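Local atomic coordinates of bile salt hydrolase/transferase (Clostridium perfringens, PDB entry 2BJF), a protein that hydrolyses the amide bond of glycine- and taurine-conjugated bile salts, releasing the free bile acid, and can also join bile acids to amines. Residues A[155-160]-A[164-169]; A[39-44]-A[101-106]. All coordinates share one frame; numbering follows the deposited sequence. Where two conformers were deposited one is given.

From the N terminus, the chain first runs through strand 38-40 and the turn after it, then passes through 56 residues, much of them strand, before residues 101-106 return to that turn. Contact 2 closes this long loop, tying the small hairpin of strands 38-40 and 47-49 to segment 101-106. Contact 1 follows in series: 155-160 and 164-169 close a short hairpin with three residues between its segments. The two loops neither nest nor cross, and their centres lie about 22 Å apart. They nevertheless meet where Val156 CG1 of contact 1 packs 3.9 Å from Phe105 CZ of contact 2, joining the 155-169 hairpin to helix 105-112.

Contact 1: A[155-160]-A[164-169]; sequences VVEQTK and NVFDNN
The Phe166 ring and the Glu157 carboxylate stand at 83° to each other, their side chains crossing at about a right angle, with Glu157 OE1 3.5 Å from Phe166 CE2. The oxygen approaches the ring obliquely, whereas a water sits at the ring edge, in its plane. That water donates to Glu157 OE1 at 2.9 Å and, in the conformer given here, to Asn164 OD1; because Asn164 has two conformers, this half of the bridge is doubtful. Phe166 CG lies anti to its own carbonyl carbon (chi1 -58°), which carries the ring along the strand toward Glu157.

The backbones form an antiparallel hairpin, the last two strands, within this chain, of the antiparallel sheet of the Ntn-hydrolase fold that continues through strand 142-147. Val155 with Phe166 and Glu157 with Asn164 are hydrogen-bonded pairs; Val156 with Val165 is the non-hydrogen-bonded pair between them. Phe166 N donates to Val155 O at 2.8 Å. Glu157 N donates to Asn164 O at 2.9 Å, and Asn164 N returns a bond to Glu157 O.

Val155, Glu157, Asn164 and Phe166 share one face of the sheet; Val156 and Val165 share the other, against Leu123 of helix 116-123. Beyond the paired residues, Val155 CG2 meets Asn168 ND2 at 3.4 Å, a methyl-to-amide van der Waals contact; the amide is fixed by Val172 O, which accepts from ND2, and by Ile170 N and Gly171 N, which donate to OD1. The buried Glu157 carboxylate is gripped by three hydrogen bonds: OE2 with His143 ND1, OE1 with Phe179 N and the water.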
loop_
_atom_site.group_PDB
_atom_site.type_symbol
_atom_site.label_atom_id
_atom_site.label_comp_id
_atom_site.label_asym_id
_atom_site.label_seq_id
_atom_site.Cartn_x
_atom_site.Cartn_y
_atom_site.Cartn_z
ATOM N N VAL A 155 1.412 14.167 25.218
ATOM C CA VAL A 155 0.822 12.831 25.232
ATOM C C VAL A 155 1.304 12.098 26.480
ATOM O O VAL A 155 2.503 12.076 26.772
ATOM C CB VAL A 155 1.183 12.032 23.953
ATOM C CG1 VAL A 155 0.721 10.578 24.058
ATOM C CG2 VAL A 155 0.573 12.696 22.721
ATOM N N VAL A 156 0.360 11.514 27.213
ATOM C CA VAL A 156 0.658 10.817 28.464
ATOM C C VAL A 156 0.403 9.322 28.311
ATOM O O VAL A 156 -0.725 8.900 28.053
ATOM C CB VAL A 156 -0.186 11.374 29.637
ATOM C CG1 VAL A 156 0.175 10.674 30.941
ATOM C CG2 VAL A 156 0.003 12.881 29.768
ATOM N N GLU A 157 1.460 8.527 28.466
ATOM C CA GLU A 157 1.367 7.075 28.330
ATOM C C GLU A 157 2.133 6.387 29.449
ATOM O O GLU A 157 3.331 6.611 29.611
ATOM C CB GLU A 157 1.908 6.621 26.966
ATOM C CG GLU A 157 1.120 7.162 25.779
ATOM C CD GLU A 157 1.657 6.732 24.423
ATOM O OE1 GLU A 157 2.834 6.320 24.325
ATOM O OE2 GLU A 157 0.887 6.826 23.445
ATOM N N GLN A 158 1.441 5.561 30.230
ATOM C CA GLN A 158 2.122 4.771 31.249
ATOM C C GLN A 158 2.390 3.358 30.756
ATOM O O GLN A 158 1.465 2.622 30.403
ATOM C CB GLN A 158 1.357 4.746 32.575
ATOM C CG GLN A 158 2.171 4.116 33.706
ATOM C CD GLN A 158 1.646 4.448 35.086
ATOM O OE1 GLN A 158 1.539 5.616 35.461
ATOM N NE2 GLN A 158 1.335 3.413 35.862
ATOM N N THR A 159 3.669 3.002 30.733
ATOM C CA THR A 159 4.112 1.672 30.330
ATOM C C THR A 159 4.673 0.934 31.547
ATOM O O THR A 159 4.653 1.460 32.663
ATOM C CB THR A 159 5.186 1.752 29.224
ATOM O OG1 THR A 159 6.325 2.473 29.711
ATOM C CG2 THR A 159 4.636 2.449 27.982
ATOM N N LYS A 160 5.171 -0.283 31.328
ATOM C CA LYS A 160 5.789 -1.081 32.393
ATOM C C LYS A 160 7.088 -0.456 32.909
ATOM O O LYS A 160 7.545 -0.773 34.010
ATOM C CB LYS A 160 6.025 -2.525 31.927
ATOM C CG LYS A 160 6.921 -2.670 30.699
ATOM C CD LYS A 160 7.024 -4.122 30.257
ATOM C CE LYS A 160 7.814 -4.247 28.964
ATOM N NZ LYS A 160 7.799 -5.639 28.432
ATOM N N ASN A 164 5.375 8.037 30.799
ATOM C CA ASN A 164 5.948 8.870 29.744
ATOM C C ASN A 164 5.092 10.090 29.424
ATOM O O ASN A 164 3.871 9.985 29.285
ATOM C CB ASN A 164 6.178 8.050 28.471
ATOM C CG ASN A 164 7.268 7.004 28.630
ATOM O OD1 ASN A 164 7.081 5.841 28.270
ATOM N ND2 ASN A 164 8.415 7.412 29.165
ATOM N N VAL A 165 5.746 11.244 29.312
ATOM C CA VAL A 165 5.086 12.487 28.909
ATOM C C VAL A 165 5.826 13.037 27.689
ATOM O O VAL A 165 6.937 13.559 27.808
ATOM C CB VAL A 165 5.048 13.543 30.052
ATOM C CG1 VAL A 165 4.358 14.821 29.585
ATOM C CG2 VAL A 165 4.344 12.989 31.283
ATOM N N PHE A 166 5.210 12.893 26.517
ATOM C CA PHE A 166 5.820 13.316 25.257
ATOM C C PHE A 166 5.345 14.700 24.841
ATOM O O PHE A 166 4.163 15.021 24.974
ATOM C CB PHE A 166 5.461 12.351 24.123
ATOM C CG PHE A 166 5.857 10.922 24.368
ATOM C CD1 PHE A 166 7.157 10.490 24.117
ATOM C CD2 PHE A 166 4.916 9.996 24.809
ATOM C CE1 PHE A 166 7.521 9.162 24.326
ATOM C CE2 PHE A 166 5.269 8.665 25.019
ATOM C CZ PHE A 166 6.575 8.247 24.779
ATOM N N ASP A 167 6.263 15.509 24.318
ATOM C CA ASP A 167 5.885 16.713 23.586
ATOM C C ASP A 167 5.300 16.285 22.245
ATOM O O ASP A 167 5.927 15.522 21.505
ATOM C CB ASP A 167 7.094 17.627 23.363
ATOM C CG ASP A 167 7.513 18.374 24.620
ATOM O OD1 ASP A 167 6.766 18.356 25.621
ATOM O OD2 ASP A 167 8.598 18.991 24.599
ATOM N N ASN A 168 4.093 16.762 21.946
ATOM C CA ASN A 168 3.405 16.400 20.708
ATOM C C ASN A 168 3.473 17.519 19.673
ATOM O O ASN A 168 2.682 18.466 19.710
ATOM C CB ASN A 168 1.949 16.007 20.993
ATOM C CG ASN A 168 1.244 15.419 19.773
ATOM O OD1 ASN A 168 1.694 15.574 18.637
ATOM N ND2 ASN A 168 0.130 14.740 20.012
ATOM N N ASN A 169 4.424 17.394 18.751
ATOM C CA ASN A 169 4.609 18.371 17.681
ATOM C C ASN A 169 3.895 17.967 16.389
ATOM O O ASN A 169 4.052 18.617 15.353
ATOM C CB ASN A 169 6.103 18.602 17.427
ATOM C CG ASN A 169 6.808 19.242 18.613
ATOM O OD1 ASN A 169 7.843 18.754 19.072
ATOM N ND2 ASN A 169 6.249 20.338 19.118
HETATM O O HOH W 1 4.914 5.227 25.966
#

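Contact 2: A[39-44]-A[101-106]; sequences CVNKSN and PVYNFL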
loop_
_atom_site.group_PDB
_atom_site.type_symbol
_atom_site.label_atom_id
_atom_site.label_comp_id
_atom_site.label_asym_id
_atom_site.label_seq_id
_atom_site.Cartn_x
_atom_site.Cartn_y
_atom_site.Cartn_z
ATOM N N CYS A 39 -16.464 15.922 44.417
ATOM C CA CYS A 39 -16.837 14.648 43.814
ATOM C C CYS A 39 -16.369 13.513 44.717
ATOM O O CYS A 39 -15.172 13.376 44.981
ATOM C CB CYS A 39 -16.207 14.504 42.425
ATOM S SG CYS A 39 -16.591 15.837 41.267
ATOM N N VAL A 40 -17.316 12.706 45.191
ATOM C CA VAL A 40 -17.012 11.606 46.107
ATOM C C VAL A 40 -17.302 10.252 45.462
ATOM O O VAL A 40 -18.422 9.995 45.012
ATOM C CB VAL A 40 -17.799 11.725 47.443
ATOM C CG1 VAL A 40 -17.366 10.640 48.424
ATOM C CG2 VAL A 40 -17.611 13.103 48.067
ATOM N N ASN A 41 -16.283 9.397 45.409
ATOM C CA ASN A 41 -16.456 8.021 44.958
ATOM C C ASN A 41 -16.933 7.167 46.126
ATOM O O ASN A 41 -16.235 7.038 47.133
ATOM C CB ASN A 41 -15.157 7.470 44.362
ATOM C CG ASN A 41 -15.330 6.090 43.744
ATOM O OD1 ASN A 41 -15.587 5.107 44.441
ATOM N ND2 ASN A 41 -15.175 6.011 42.427
ATOM N N LYS A 42 -18.123 6.592 45.985
ATOM C CA LYS A 42 -18.775 5.866 47.078
ATOM C C LYS A 42 -18.109 4.535 47.427
ATOM O O LYS A 42 -18.139 4.114 48.586
ATOM C CB LYS A 42 -20.261 5.651 46.771
ATOM C CG LYS A 42 -21.095 6.922 46.839
ATOM C CD LYS A 42 -22.559 6.650 46.520
ATOM C CE LYS A 42 -23.407 7.906 46.676
ATOM N NZ LYS A 42 -23.540 8.337 48.100
ATOM N N SER A 43 -17.507 3.884 46.432
ATOM C CA SER A 43 -16.895 2.567 46.627
ATOM C C SER A 43 -15.575 2.615 47.397
ATOM O O SER A 43 -15.336 1.776 48.266
ATOM C CB SER A 43 -16.701 1.847 45.286
ATOM O OG SER A 43 -15.656 2.433 44.531
ATOM N N ASN A 44 -14.726 3.593 47.079
ATOM C CA ASN A 44 -13.403 3.704 47.704
ATOM C C ASN A 44 -13.194 4.963 48.556
ATOM O O ASN A 44 -12.096 5.192 49.072
ATOM C CB ASN A 44 -12.289 3.560 46.653
ATOM C CG ASN A 44 -12.417 4.560 45.509
ATOM O OD1 ASN A 44 -12.771 5.721 45.713
ATOM N ND2 ASN A 44 -12.111 4.109 44.298
ATOM N N PRO A 101 -6.053 7.260 40.056
ATOM C CA PRO A 101 -6.811 6.153 39.473
ATOM C C PRO A 101 -7.114 6.409 37.999
ATOM O O PRO A 101 -7.364 7.555 37.614
ATOM C CB PRO A 101 -8.107 6.145 40.289
ATOM C CG PRO A 101 -7.772 6.857 41.556
ATOM C CD PRO A 101 -6.798 7.912 41.148
ATOM N N VAL A 102 -7.086 5.350 37.190
ATOM C CA VAL A 102 -7.278 5.461 35.738
ATOM C C VAL A 102 -8.544 6.241 35.370
ATOM O O VAL A 102 -8.492 7.164 34.552
ATOM C CB VAL A 102 -7.302 4.070 35.045
ATOM C CG1 VAL A 102 -7.344 4.223 33.528
ATOM C CG2 VAL A 102 -6.099 3.236 35.452
ATOM N N TYR A 103 -9.666 5.873 35.988
ATOM C CA TYR A 103 -10.966 6.494 35.711
ATOM C C TYR A 103 -11.009 7.990 36.042
ATOM O O TYR A 103 -11.850 8.720 35.513
ATOM C CB TYR A 103 -12.089 5.763 36.464
ATOM C CG TYR A 103 -12.010 5.893 37.974
ATOM C CD1 TYR A 103 -12.541 7.008 38.629
ATOM C CD2 TYR A 103 -11.407 4.904 38.747
ATOM C CE1 TYR A 103 -12.464 7.136 40.011
ATOM C CE2 TYR A 103 -11.331 5.020 40.134
ATOM C CZ TYR A 103 -11.860 6.139 40.758
ATOM O OH TYR A 103 -11.785 6.264 42.127
ATOM N N ASN A 104 -10.108 8.432 36.920
ATOM C CA ASN A 104 -10.124 9.804 37.426
ATOM C C ASN A 104 -9.066 10.724 36.808
ATOM O O ASN A 104 -9.048 11.922 37.093
ATOM C CB ASN A 104 -10.001 9.809 38.957
ATOM C CG ASN A 104 -10.542 11.086 39.587
ATOM O OD1 ASN A 104 -11.637 11.544 39.253
ATOM N ND2 ASN A 104 -9.778 11.662 40.510
ATOM N N PHE A 105 -8.198 10.174 35.961
ATOM C CA PHE A 105 -7.076 10.947 35.418
ATOM C C PHE A 105 -7.509 12.202 34.659
ATOM O O PHE A 105 -6.964 13.283 34.886
ATOM C CB PHE A 105 -6.161 10.088 34.537
ATOM C CG PHE A 105 -4.945 10.824 34.036
ATOM C CD1 PHE A 105 -3.805 10.923 34.823
ATOM C CD2 PHE A 105 -4.948 11.432 32.782
ATOM C CE1 PHE A 105 -2.681 11.611 34.369
ATOM C CE2 PHE A 105 -3.830 12.119 32.317
ATOM C CZ PHE A 105 -2.695 12.210 33.114
ATOM N N LEU A 106 -8.477 12.051 33.757
ATOM C CA LEU A 106 -8.930 13.169 32.934
ATOM C C LEU A 106 -9.475 14.309 33.800
ATOM O O LEU A 106 -9.091 15.468 33.623
ATOM C CB LEU A 106 -9.969 12.703 31.910
ATOM C CG LEU A 106 -10.041 13.495 30.600
ATOM C CD1 LEU A 106 -10.609 12.636 29.491
ATOM C CD2 LEU A 106 -10.850 14.777 30.745
#
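An Asx motif in the turn after strand 38-40 presents two amides to Tyr103 of segment 101-106, which leads into helix 105-112. Asn41 OD1 accepts from Asn44 N, three residues on, at 3.2 Å, the donor standing somewhat out of the carbonyl plane. A weaker bond reaches the same oxygen from Ser43 N. The turn thus folds around one carbonyl oxygen, which leaves the other end of the Asn41 amide, ND2, directed toward Tyr103.

Across the contact the one hydrogen bond runs from Asn44 ND2 to Tyr103 OH, 3.1 Å long and nearly straight at 163°. The hydroxyl oxygen lies close to the Asn44 amide plane, and that plane is turned just 18° from the ring plane, while the two side chains arrive from opposite directions. Tyr103 CG sits between its backbone N and carbonyl carbon, a setting that sends the ring out to the turn. Asn41 meets the ring differently: the side chains cross obliquely, with the amide and ring planes 40° apart. Its ND2 lies 3.4 Å from Tyr103 OH but at too poor an angle for a bond. Asn41 ND2 instead donates to Ile133 O, and Asn44 OD1 accepts from Lys46 N, so both amides are anchored within their surroundings.

With 103 Å² buried between the two segments, the contact is a small polar junction. The side chain of Tyr103 comes within about 4 Å of the bound deoxycholate, so it lies beside the bile-acid site. Because Asn44 ND2 donates, the hydroxyl oxygen acts as acceptor in this bond, which should restrict the position of the phenol end.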